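Local coordinates for protein fructose-bisphosphate aldolase (Thermus caldophilus, PDB 2FJK) that belongs to the class II fructose-bisphosphate aldolases, enzymes built on a TIM-barrel fold, and here holds 1,3-dihydroxyacetonephosphate in its pocket, at residues V19-T30 with P43-A52; E147-A158 with D190-V201. One frame throughout, in Å; residues are numbered along the deposited sequence.

Overall arrangement
Interaction 1 lies in the buried heart of the barrel, interaction 2 on its outer shell, with centres about 28 Å apart and no touch between them. The first (19-30 with 43-52) pairs two neighbouring parallel strands and reaches the ligand pocket through Asn23; four backbone hydrogen bonds join the strands and apolar side chains pack along both faces. The second (147-158 with 190-201) sets the end of helix 146-150, the loop after it and the start of helix 155-164 against helix 191-200. It relies on side-chain packing and on one arginine, Arg193, laid across the contact, and opens to solvent along charged residues. They share no element of secondary structure.

Interaction 1 (V19-T30 with P43-A52); sequences VGAFNTNNMEFT and PVILALSEGA
Ala21 and Ile45, Phe22 and Leu46, and Asn23 and Ala47 pair as the parallel strands 19-23 and 44-47 run side by side, their short axes 26° apart. Four backbone bonds alternate between them: Ile45 N gives to Gly20 O, Phe22 N to Ile45 O, Ala47 N to Phe22 O at 2.9 Å, and Thr24 N to Ala47 O. At the strand starts a water carries the pairing on, accepting from Gly20 N and donating to Pro43 O.

Asn23 is worth following outward. Its CB is 4.0 Å from Ala47 O; CG, set beside its own backbone N (chi1 -71°), stands 4.1 Å from Ala47 CB; and OD1 comes within 3.8 Å of that same methyl. A second water lies beyond: it accepts a hydrogen bond from Ser49 N at 2.8 Å, and it lies 3.1 Å from Asn23 OD1, to which it can donate. The side chain also touches Asp80, Asp253 and the bound 1,3-dihydroxyacetonephosphate.

On the face of Phe22 and Leu46, Val44 CG2 reaches Phe22 CD1 at 3.7 Å, coming at the ring obliquely. Leu46 CD1 meets Thr30 CG2 at 4.0 Å, and Ile33 of helix 27-38 packs on both Phe22 and Leu46. That helix connects the two strands as a beta-alpha-beta crossover. Its start is capped by Asn26 OD1, which accepts from Phe29 N, just as Ser49 OG caps helix 50-68 through Ala52 N.

Apolar side chains thus occupy both faces of the strand pair, and the polar group comes at the C-terminal end of strand 19-23, where the Asn23 amide, packed beside Ala47 and within reach of a water, meets the ligand.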
loop_
_atom_site.group_PDB
_atom_site.type_symbol
_atom_site.label_atom_id
_atom_site.label_comp_id
_atom_site.label_asym_id
_atom_site.label_seq_id
_atom_site.Cartn_x
_atom_site.Cartn_y
_atom_site.Cartn_z
ATOM N N VAL A 19 -19.925 -5.334 -19.563
ATOM C CA VAL A 19 -18.608 -5.328 -18.957
ATOM C C VAL A 19 -18.372 -6.699 -18.355
ATOM O O VAL A 19 -19.223 -7.225 -17.635
ATOM C CB VAL A 19 -18.516 -4.278 -17.846
ATOM C CG1 VAL A 19 -17.275 -4.515 -17.008
ATOM C CG2 VAL A 19 -18.493 -2.892 -18.458
ATOM N N GLY A 20 -17.218 -7.280 -18.652
ATOM C CA GLY A 20 -16.918 -8.598 -18.124
ATOM C C GLY A 20 -16.422 -8.632 -16.691
ATOM O O GLY A 20 -15.612 -7.800 -16.278
ATOM N N ALA A 21 -16.937 -9.584 -15.921
ATOM C CA ALA A 21 -16.513 -9.779 -14.542
ATOM C C ALA A 21 -15.807 -11.121 -14.649
ATOM O O ALA A 21 -16.359 -12.072 -15.208
ATOM C CB ALA A 21 -17.719 -9.870 -13.596
ATOM N N PHE A 22 -14.580 -11.191 -14.148
ATOM C CA PHE A 22 -13.817 -12.421 -14.236
ATOM C C PHE A 22 -13.285 -12.868 -12.887
ATOM O O PHE A 22 -12.672 -12.086 -12.152
ATOM C CB PHE A 22 -12.660 -12.250 -15.220
ATOM C CG PHE A 22 -13.086 -11.768 -16.580
ATOM C CD1 PHE A 22 -13.303 -10.415 -16.819
ATOM C CD2 PHE A 22 -13.280 -12.671 -17.620
ATOM C CE1 PHE A 22 -13.706 -9.961 -18.075
ATOM C CE2 PHE A 22 -13.686 -12.230 -18.884
ATOM C CZ PHE A 22 -13.899 -10.870 -19.109
ATOM N N ASN A 23 -13.520 -14.136 -12.571
ATOM C CA ASN A 23 -13.085 -14.705 -11.303
ATOM C C ASN A 23 -11.593 -14.942 -11.300
ATOM O O ASN A 23 -11.022 -15.363 -12.303
ATOM C CB ASN A 23 -13.826 -16.016 -11.032
ATOM C CG ASN A 23 -15.267 -15.787 -10.703
ATOM O OD1 ASN A 23 -15.622 -15.514 -9.548
ATOM N ND2 ASN A 23 -16.117 -15.865 -11.715
ATOM N N THR A 24 -10.971 -14.653 -10.160
ATOM C CA THR A 24 -9.533 -14.819 -9.993
ATOM C C THR A 24 -9.287 -15.511 -8.676
ATOM O O THR A 24 -10.041 -15.319 -7.731
ATOM C CB THR A 24 -8.793 -13.487 -9.877
ATOM O OG1 THR A 24 -9.287 -12.566 -10.848
ATOM C CG2 THR A 24 -7.304 -13.714 -10.073
ATOM N N ASN A 25 -8.206 -16.271 -8.608
ATOM C CA ASN A 25 -7.844 -16.971 -7.389
ATOM C C ASN A 25 -6.360 -16.814 -7.039
ATOM O O ASN A 25 -5.935 -17.188 -5.951
ATOM C CB ASN A 25 -8.241 -18.445 -7.510
ATOM C CG ASN A 25 -9.722 -18.660 -7.228
ATOM O OD1 ASN A 25 -10.124 -18.772 -6.075
ATOM N ND2 ASN A 25 -10.539 -18.686 -8.279
ATOM N N ASN A 26 -5.575 -16.244 -7.950
ATOM C CA ASN A 26 -4.161 -16.035 -7.667
ATOM C C ASN A 26 -3.546 -14.937 -8.533
ATOM O O ASN A 26 -4.262 -14.127 -9.144
ATOM C CB ASN A 26 -3.371 -17.352 -7.814
ATOM C CG ASN A 26 -3.337 -17.872 -9.242
ATOM O OD1 ASN A 26 -3.817 -17.227 -10.166
ATOM N ND2 ASN A 26 -2.755 -19.046 -9.423
HETATM N N MSE A 27 -2.217 -14.901 -8.563
HETATM C CA MSE A 27 -1.505 -13.896 -9.342
HETATM C C MSE A 27 -1.713 -14.067 -10.851
HETATM O O MSE A 27 -2.162 -13.150 -11.525
HETATM C CB MSE A 27 -0.006 -13.949 -9.049
HETATM C CG MSE A 27 0.774 -12.771 -9.641
HETATM SE SE MSE A 27 2.684 -13.020 -9.423
HETATM C CE MSE A 27 2.723 -13.149 -7.493
ATOM N N GLU A 28 -1.396 -15.246 -11.370
ATOM C CA GLU A 28 -1.534 -15.504 -12.808
ATOM C C GLU A 28 -2.879 -15.117 -13.417
ATOM O O GLU A 28 -2.929 -14.542 -14.513
ATOM C CB GLU A 28 -1.233 -16.976 -13.115
ATOM C CG GLU A 28 0.270 -17.317 -13.095
ATOM C CD GLU A 28 0.793 -17.713 -11.718
ATOM O OE1 GLU A 28 0.120 -17.415 -10.705
ATOM O OE2 GLU A 28 1.885 -18.322 -11.650
ATOM N N PHE A 29 -3.973 -15.431 -12.725
ATOM C CA PHE A 29 -5.290 -15.081 -13.247
ATOM C C PHE A 29 -5.508 -13.578 -13.200
ATOM O O PHE A 29 -6.106 -13.009 -14.115
ATOM C CB PHE A 29 -6.411 -15.758 -12.463
ATOM C CG PHE A 29 -6.670 -17.188 -12.855
ATOM C CD1 PHE A 29 -5.785 -18.198 -12.504
ATOM C CD2 PHE A 29 -7.815 -17.526 -13.563
ATOM C CE1 PHE A 29 -6.034 -19.515 -12.847
ATOM C CE2 PHE A 29 -8.075 -18.845 -13.912
ATOM C CZ PHE A 29 -7.183 -19.840 -13.553
ATOM N N THR A 30 -5.019 -12.928 -12.146
ATOM C CA THR A 30 -5.218 -11.493 -12.029
ATOM C C THR A 30 -4.463 -10.730 -13.105
ATOM O O THR A 30 -4.966 -9.747 -13.647
ATOM C CB THR A 30 -4.782 -10.950 -10.668
ATOM O OG1 THR A 30 -5.386 -11.718 -9.624
ATOM C CG2 THR A 30 -5.235 -9.504 -10.535
ATOM N N PRO A 43 -13.057 -1.585 -19.700
ATOM C CA PRO A 43 -13.266 -1.506 -18.253
ATOM C C PRO A 43 -13.351 -2.973 -17.847
ATOM O O PRO A 43 -13.596 -3.813 -18.702
ATOM C CB PRO A 43 -14.603 -0.778 -18.140
ATOM C CG PRO A 43 -15.322 -1.184 -19.417
ATOM C CD PRO A 43 -14.234 -1.086 -20.441
ATOM N N VAL A 44 -13.130 -3.299 -16.578
ATOM C CA VAL A 44 -13.188 -4.696 -16.160
ATOM C C VAL A 44 -13.504 -4.829 -14.676
ATOM O O VAL A 44 -13.273 -3.909 -13.893
ATOM C CB VAL A 44 -11.844 -5.426 -16.451
ATOM C CG1 VAL A 44 -10.754 -4.911 -15.524
ATOM C CG2 VAL A 44 -12.013 -6.941 -16.294
ATOM N N ILE A 45 -14.046 -5.984 -14.306
ATOM C CA ILE A 45 -14.392 -6.278 -12.926
ATOM C C ILE A 45 -13.640 -7.516 -12.460
ATOM O O ILE A 45 -13.684 -8.560 -13.112
ATOM C CB ILE A 45 -15.906 -6.548 -12.767
ATOM C CG1 ILE A 45 -16.696 -5.262 -13.025
ATOM C CG2 ILE A 45 -16.209 -7.058 -11.364
ATOM C CD1 ILE A 45 -18.202 -5.447 -12.976
ATOM N N LEU A 46 -12.930 -7.394 -11.344
ATOM C CA LEU A 46 -12.218 -8.534 -10.780
ATOM C C LEU A 46 -13.166 -9.159 -9.749
ATOM O O LEU A 46 -13.524 -8.533 -8.748
ATOM C CB LEU A 46 -10.908 -8.078 -10.128
ATOM C CG LEU A 46 -9.873 -7.547 -11.123
ATOM C CD1 LEU A 46 -8.564 -7.242 -10.424
ATOM C CD2 LEU A 46 -9.639 -8.592 -12.183
ATOM N N ALA A 47 -13.598 -10.386 -10.018
ATOM C CA ALA A 47 -14.524 -11.081 -9.132
ATOM C C ALA A 47 -13.830 -12.110 -8.258
ATOM O O ALA A 47 -13.018 -12.906 -8.730
ATOM C CB ALA A 47 -15.634 -11.760 -9.956
ATOM N N LEU A 48 -14.143 -12.077 -6.973
ATOM C CA LEU A 48 -13.571 -13.029 -6.053
ATOM C C LEU A 48 -14.657 -13.701 -5.227
ATOM O O LEU A 48 -15.311 -13.061 -4.418
ATOM C CB LEU A 48 -12.576 -12.354 -5.115
ATOM C CG LEU A 48 -11.196 -12.001 -5.658
ATOM C CD1 LEU A 48 -11.287 -10.777 -6.573
ATOM C CD2 LEU A 48 -10.270 -11.730 -4.482
ATOM N N SER A 49 -14.829 -15.001 -5.419
ATOM C CA SER A 49 -15.825 -15.743 -4.658
ATOM C C SER A 49 -15.312 -15.830 -3.230
ATOM O O SER A 49 -14.233 -15.312 -2.906
ATOM C CB SER A 49 -15.964 -17.153 -5.221
ATOM O OG SER A 49 -14.766 -17.887 -4.981
ATOM N N GLU A 50 -16.082 -16.483 -2.372
ATOM C CA GLU A 50 -15.669 -16.666 -0.992
ATOM C C GLU A 50 -14.567 -17.720 -0.998
ATOM O O GLU A 50 -13.700 -17.737 -0.114
ATOM C CB GLU A 50 -16.857 -17.116 -0.141
ATOM C CG GLU A 50 -17.391 -16.009 0.757
ATOM C CD GLU A 50 -18.717 -16.360 1.392
ATOM O OE1 GLU A 50 -18.874 -17.512 1.844
ATOM O OE2 GLU A 50 -19.604 -15.483 1.445
ATOM N N GLY A 51 -14.597 -18.587 -2.012
ATOM C CA GLY A 51 -13.578 -19.618 -2.138
ATOM C C GLY A 51 -12.250 -18.958 -2.489
ATOM O O GLY A 51 -11.192 -19.336 -1.975
ATOM N N ALA A 52 -12.311 -17.953 -3.362
ATOM C CA ALA A 52 -11.124 -17.224 -3.772
ATOM C C ALA A 52 -10.527 -16.557 -2.546
ATOM O O ALA A 52 -9.332 -16.645 -2.298
ATOM C CB ALA A 52 -11.478 -16.172 -4.823
HETATM O O HOH W 1 -14.800 -6.115 -19.807
HETATM O O HOH W 2 -13.257 -15.843 -7.596
#

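Interaction 2 (E147-A158 with D190-V201); sequences EKDALLTNPEEA and DHPRLARIAKLV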
loop_
_atom_site.group_PDB
_atom_site.type_symbol
_atom_site.label_atom_id
_atom_site.label_comp_id
_atom_site.label_asym_id
_atom_site.label_seq_id
_atom_site.Cartn_x
_atom_site.Cartn_y
_atom_site.Cartn_z
ATOM N N GLU A 147 -41.253 -22.266 -15.163
ATOM C CA GLU A 147 -40.276 -21.259 -15.564
ATOM C C GLU A 147 -40.866 -19.869 -15.354
ATOM O O GLU A 147 -40.486 -18.908 -16.027
ATOM C CB GLU A 147 -39.862 -21.449 -17.034
ATOM C CG GLU A 147 -41.009 -21.458 -18.041
ATOM C CD GLU A 147 -40.535 -21.625 -19.483
ATOM O OE1 GLU A 147 -39.825 -22.611 -19.774
ATOM O OE2 GLU A 147 -40.880 -20.772 -20.329
ATOM N N LYS A 148 -41.799 -19.779 -14.410
ATOM C CA LYS A 148 -42.454 -18.518 -14.082
ATOM C C LYS A 148 -42.122 -18.137 -12.647
ATOM O O LYS A 148 -41.021 -17.680 -12.355
ATOM C CB LYS A 148 -43.972 -18.645 -14.237
ATOM C CG LYS A 148 -44.426 -19.049 -15.627
ATOM C CD LYS A 148 -45.937 -19.186 -15.690
ATOM C CE LYS A 148 -46.384 -19.758 -17.026
ATOM N NZ LYS A 148 -47.851 -20.025 -17.049
ATOM N N ASP A 149 -43.078 -18.332 -11.749
ATOM C CA ASP A 149 -42.868 -17.998 -10.349
ATOM C C ASP A 149 -41.965 -19.011 -9.661
ATOM O O ASP A 149 -41.164 -18.646 -8.802
ATOM C CB ASP A 149 -44.209 -17.917 -9.613
ATOM C CG ASP A 149 -45.074 -16.772 -10.107
ATOM O OD1 ASP A 149 -44.595 -15.617 -10.078
ATOM O OD2 ASP A 149 -46.227 -17.027 -10.521
ATOM N N ALA A 150 -42.095 -20.280 -10.040
ATOM C CA ALA A 150 -41.281 -21.332 -9.440
ATOM C C ALA A 150 -39.820 -20.914 -9.460
ATOM O O ALA A 150 -39.228 -20.634 -8.420
ATOM C CB ALA A 150 -41.463 -22.640 -10.202
ATOM N N LEU A 151 -39.251 -20.867 -10.658
ATOM C CA LEU A 151 -37.861 -20.482 -10.842
ATOM C C LEU A 151 -37.829 -19.245 -11.727
ATOM O O LEU A 151 -38.855 -18.845 -12.275
ATOM C CB LEU A 151 -37.094 -21.614 -11.526
ATOM C CG LEU A 151 -35.619 -21.356 -11.839
ATOM C CD1 LEU A 151 -34.826 -21.383 -10.542
ATOM C CD2 LEU A 151 -35.095 -22.405 -12.811
ATOM N N LEU A 152 -36.652 -18.648 -11.863
ATOM C CA LEU A 152 -36.465 -17.471 -12.703
ATOM C C LEU A 152 -37.111 -16.203 -12.164
ATOM O O LEU A 152 -38.225 -16.220 -11.643
ATOM C CB LEU A 152 -36.974 -17.749 -14.119
ATOM C CG LEU A 152 -36.450 -19.035 -14.770
ATOM C CD1 LEU A 152 -36.945 -19.101 -16.206
ATOM C CD2 LEU A 152 -34.929 -19.076 -14.731
ATOM N N THR A 153 -36.388 -15.099 -12.317
ATOM C CA THR A 153 -36.820 -13.788 -11.856
ATOM C C THR A 153 -38.149 -13.319 -12.428
ATOM O O THR A 153 -38.397 -13.427 -13.630
ATOM C CB THR A 153 -35.771 -12.716 -12.202
ATOM O OG1 THR A 153 -34.485 -13.141 -11.738
ATOM C CG2 THR A 153 -36.131 -11.387 -11.548
ATOM N N ASN A 154 -38.996 -12.792 -11.552
ATOM C CA ASN A 154 -40.294 -12.259 -11.941
ATOM C C ASN A 154 -40.118 -10.737 -11.949
ATOM O O ASN A 154 -39.815 -10.136 -10.916
ATOM C CB ASN A 154 -41.352 -12.663 -10.912
ATOM C CG ASN A 154 -42.688 -11.971 -11.138
ATOM O OD1 ASN A 154 -43.389 -12.236 -12.116
ATOM N ND2 ASN A 154 -43.043 -11.075 -10.228
ATOM N N PRO A 155 -40.298 -10.096 -13.115
ATOM C CA PRO A 155 -40.148 -8.642 -13.238
ATOM C C PRO A 155 -40.755 -7.791 -12.121
ATOM O O PRO A 155 -40.035 -7.044 -11.455
ATOM C CB PRO A 155 -40.739 -8.340 -14.622
ATOM C CG PRO A 155 -41.592 -9.540 -14.932
ATOM C CD PRO A 155 -40.789 -10.671 -14.378
ATOM N N GLU A 156 -42.065 -7.892 -11.910
ATOM C CA GLU A 156 -42.711 -7.109 -10.860
ATOM C C GLU A 156 -41.959 -7.249 -9.549
ATOM O O GLU A 156 -41.709 -6.265 -8.857
ATOM C CB GLU A 156 -44.158 -7.558 -10.655
ATOM C CG GLU A 156 -45.166 -6.831 -11.514
ATOM C CD GLU A 156 -44.858 -6.941 -12.987
ATOM O OE1 GLU A 156 -44.397 -8.025 -13.415
ATOM O OE2 GLU A 156 -45.088 -5.950 -13.716
ATOM N N GLU A 157 -41.616 -8.484 -9.206
ATOM C CA GLU A 157 -40.881 -8.747 -7.975
ATOM C C GLU A 157 -39.543 -8.028 -8.016
ATOM O O GLU A 157 -39.074 -7.511 -7.005
ATOM C CB GLU A 157 -40.629 -10.245 -7.806
ATOM C CG GLU A 157 -41.807 -11.036 -7.290
ATOM C CD GLU A 157 -41.446 -12.487 -7.042
ATOM O OE1 GLU A 157 -40.406 -12.732 -6.394
ATOM O OE2 GLU A 157 -42.205 -13.379 -7.489
ATOM N N ALA A 158 -38.933 -8.012 -9.195
ATOM C CA ALA A 158 -37.640 -7.372 -9.381
ATOM C C ALA A 158 -37.672 -5.896 -8.990
ATOM O O ALA A 158 -36.852 -5.447 -8.186
ATOM C CB ALA A 158 -37.188 -7.525 -10.835
ATOM N N ASP A 190 -34.463 -17.173 -21.338
ATOM C CA ASP A 190 -35.736 -16.465 -21.380
ATOM C C ASP A 190 -35.525 -14.993 -21.708
ATOM O O ASP A 190 -35.539 -14.143 -20.821
ATOM C CB ASP A 190 -36.443 -16.590 -20.029
ATOM C CG ASP A 190 -37.941 -16.426 -20.143
ATOM O OD1 ASP A 190 -38.383 -15.469 -20.811
ATOM O OD2 ASP A 190 -38.674 -17.253 -19.557
ATOM N N HIS A 191 -35.340 -14.691 -22.987
ATOM C CA HIS A 191 -35.110 -13.314 -23.411
ATOM C C HIS A 191 -36.290 -12.380 -23.165
ATOM O O HIS A 191 -36.100 -11.233 -22.761
ATOM C CB HIS A 191 -34.705 -13.284 -24.884
ATOM C CG HIS A 191 -33.327 -13.814 -25.138
ATOM N ND1 HIS A 191 -32.202 -13.263 -24.561
ATOM C CD2 HIS A 191 -32.890 -14.833 -25.915
ATOM C CE1 HIS A 191 -31.131 -13.918 -24.974
ATOM N NE2 HIS A 191 -31.520 -14.875 -25.798
ATOM N N PRO A 192 -37.526 -12.854 -23.402
ATOM C CA PRO A 192 -38.688 -11.991 -23.173
ATOM C C PRO A 192 -38.745 -11.595 -21.708
ATOM O O PRO A 192 -39.050 -10.454 -21.371
ATOM C CB PRO A 192 -39.864 -12.880 -23.573
ATOM C CG PRO A 192 -39.268 -13.750 -24.630
ATOM C CD PRO A 192 -37.941 -14.123 -24.021
ATOM N N ARG A 193 -38.450 -12.562 -20.845
ATOM C CA ARG A 193 -38.448 -12.343 -19.408
ATOM C C ARG A 193 -37.423 -11.263 -19.060
ATOM O O ARG A 193 -37.693 -10.366 -18.264
ATOM C CB ARG A 193 -38.088 -13.641 -18.690
ATOM C CG ARG A 193 -38.306 -13.598 -17.206
ATOM C CD ARG A 193 -37.936 -14.911 -16.552
ATOM N NE ARG A 193 -38.726 -15.093 -15.343
ATOM C CZ ARG A 193 -39.963 -15.574 -15.327
ATOM N NH1 ARG A 193 -40.548 -15.942 -16.458
ATOM N NH2 ARG A 193 -40.625 -15.650 -14.183
ATOM N N LEU A 194 -36.240 -11.361 -19.658
ATOM C CA LEU A 194 -35.189 -10.380 -19.412
ATOM C C LEU A 194 -35.703 -9.006 -19.849
ATOM O O LEU A 194 -35.535 -8.006 -19.148
ATOM C CB LEU A 194 -33.931 -10.756 -20.203
ATOM C CG LEU A 194 -32.709 -9.833 -20.103
ATOM C CD1 LEU A 194 -32.330 -9.597 -18.636
ATOM C CD2 LEU A 194 -31.554 -10.466 -20.857
ATOM N N ALA A 195 -36.354 -8.974 -21.009
ATOM C CA ALA A 195 -36.896 -7.734 -21.548
ATOM C C ALA A 195 -37.892 -7.074 -20.597
ATOM O O ALA A 195 -37.848 -5.862 -20.402
ATOM C CB ALA A 195 -37.553 -7.998 -22.912
ATOM N N ARG A 196 -38.785 -7.864 -20.005
ATOM C CA ARG A 196 -39.782 -7.327 -19.071
ATOM C C ARG A 196 -39.130 -6.760 -17.816
ATOM O O ARG A 196 -39.485 -5.682 -17.344
ATOM C CB ARG A 196 -40.772 -8.412 -18.638
ATOM C CG ARG A 196 -41.695 -8.935 -19.721
ATOM C CD ARG A 196 -42.694 -9.909 -19.105
ATOM N NE ARG A 196 -43.614 -10.486 -20.080
ATOM C CZ ARG A 196 -44.568 -11.361 -19.773
ATOM N NH1 ARG A 196 -44.727 -11.761 -18.518
ATOM N NH2 ARG A 196 -45.371 -11.830 -20.720
ATOM N N ILE A 197 -38.186 -7.515 -17.268
ATOM C CA ILE A 197 -37.483 -7.111 -16.057
ATOM C C ILE A 197 -36.717 -5.807 -16.283
ATOM O O ILE A 197 -36.674 -4.943 -15.406
ATOM C CB ILE A 197 -36.520 -8.235 -15.606
ATOM C CG1 ILE A 197 -37.303 -9.546 -15.491
ATOM C CG2 ILE A 197 -35.901 -7.902 -14.258
ATOM C CD1 ILE A 197 -36.451 -10.785 -15.386
ATOM N N ALA A 198 -36.131 -5.664 -17.468
ATOM C CA ALA A 198 -35.371 -4.463 -17.804
ATOM C C ALA A 198 -36.291 -3.256 -17.883
ATOM O O ALA A 198 -35.936 -2.161 -17.443
ATOM C CB ALA A 198 -34.633 -4.657 -19.132
ATOM N N LYS A 199 -37.481 -3.466 -18.439
ATOM C CA LYS A 199 -38.463 -2.397 -18.576
ATOM C C LYS A 199 -38.933 -1.882 -17.225
ATOM O O LYS A 199 -39.402 -0.750 -17.109
ATOM C CB LYS A 199 -39.660 -2.872 -19.400
ATOM C CG LYS A 199 -39.305 -3.316 -20.810
ATOM C CD LYS A 199 -40.552 -3.539 -21.647
ATOM C CE LYS A 199 -40.198 -3.983 -23.056
ATOM N NZ LYS A 199 -41.410 -4.206 -23.890
ATOM N N LEU A 200 -38.805 -2.711 -16.197
ATOM C CA LEU A 200 -39.242 -2.316 -14.865
ATOM C C LEU A 200 -38.076 -1.972 -13.947
ATOM O O LEU A 200 -38.241 -1.251 -12.963
ATOM C CB LEU A 200 -40.085 -3.435 -14.242
ATOM C CG LEU A 200 -41.262 -3.944 -15.086
ATOM C CD1 LEU A 200 -42.179 -4.803 -14.219
ATOM C CD2 LEU A 200 -42.041 -2.764 -15.660
ATOM N N VAL A 201 -36.897 -2.488 -14.272
ATOM C CA VAL A 201 -35.714 -2.229 -13.463
ATOM C C VAL A 201 -34.660 -1.513 -14.291
ATOM O O VAL A 201 -33.971 -2.125 -15.108
ATOM C CB VAL A 201 -35.123 -3.541 -12.907
ATOM C CG1 VAL A 201 -33.959 -3.234 -11.976
ATOM C CG2 VAL A 201 -36.203 -4.320 -12.169
#
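Pro155 packs squarely on Ile197, and here the two segments bring their CA atoms closest, 4.2 Å apart. Pro155 CB lies 3.7 Å from Ile197 CG1, the two side chains crossing at about a right angle. Ile197 spreads its branches over three neighbours: CG1 takes the proline, CG2 meets Ala158 CB, and CD1 reaches Thr153 CB at 3.8 Å. Val201 CG2 closes the inner end against Ala158 CB at 3.6 Å. Thr153 is pinned by its hydroxyl, which is hydrogen-bonded to Leu133 O and Ala173 N.

Arg193 carries the other half of the contact. With CG anti to the backbone N (chi1 -169°) and the chain extended to NE, it runs alongside the loop that precedes helix 155-164. Leu152 CB and Glu147 O lie over one face of the guanidinium group, the former 3.4 Å from NE, while Thr153 O sits at its edge, near its plane. NE donates to Thr153 O, although the modelled distance is too short to be trusted. Asp190 OD1 accepts from Arg193 N at the N-cap, though its modelled position is less certain, and Asp190 forms a long salt bridge, 3.9 Å from OD2 to Arg193 NH1, which probably helps to balance the charge.

The margins are looser. Glu147 and Lys148 are poorly ordered, and Glu156 and Arg196 lie exposed. Glu156 bends at chi2 to lay its carboxylate beside Leu200 CD1, and Leu200 CD1 also lies 3.8 Å from Pro155 CB. Arg196 adds its CB against the proline ring.

Helices 155-164 and 191-200 flank strand 171-172 in sequence, and their side-by-side packing is that of adjacent outer helices in a TIM barrel, well away from the ligand pocket.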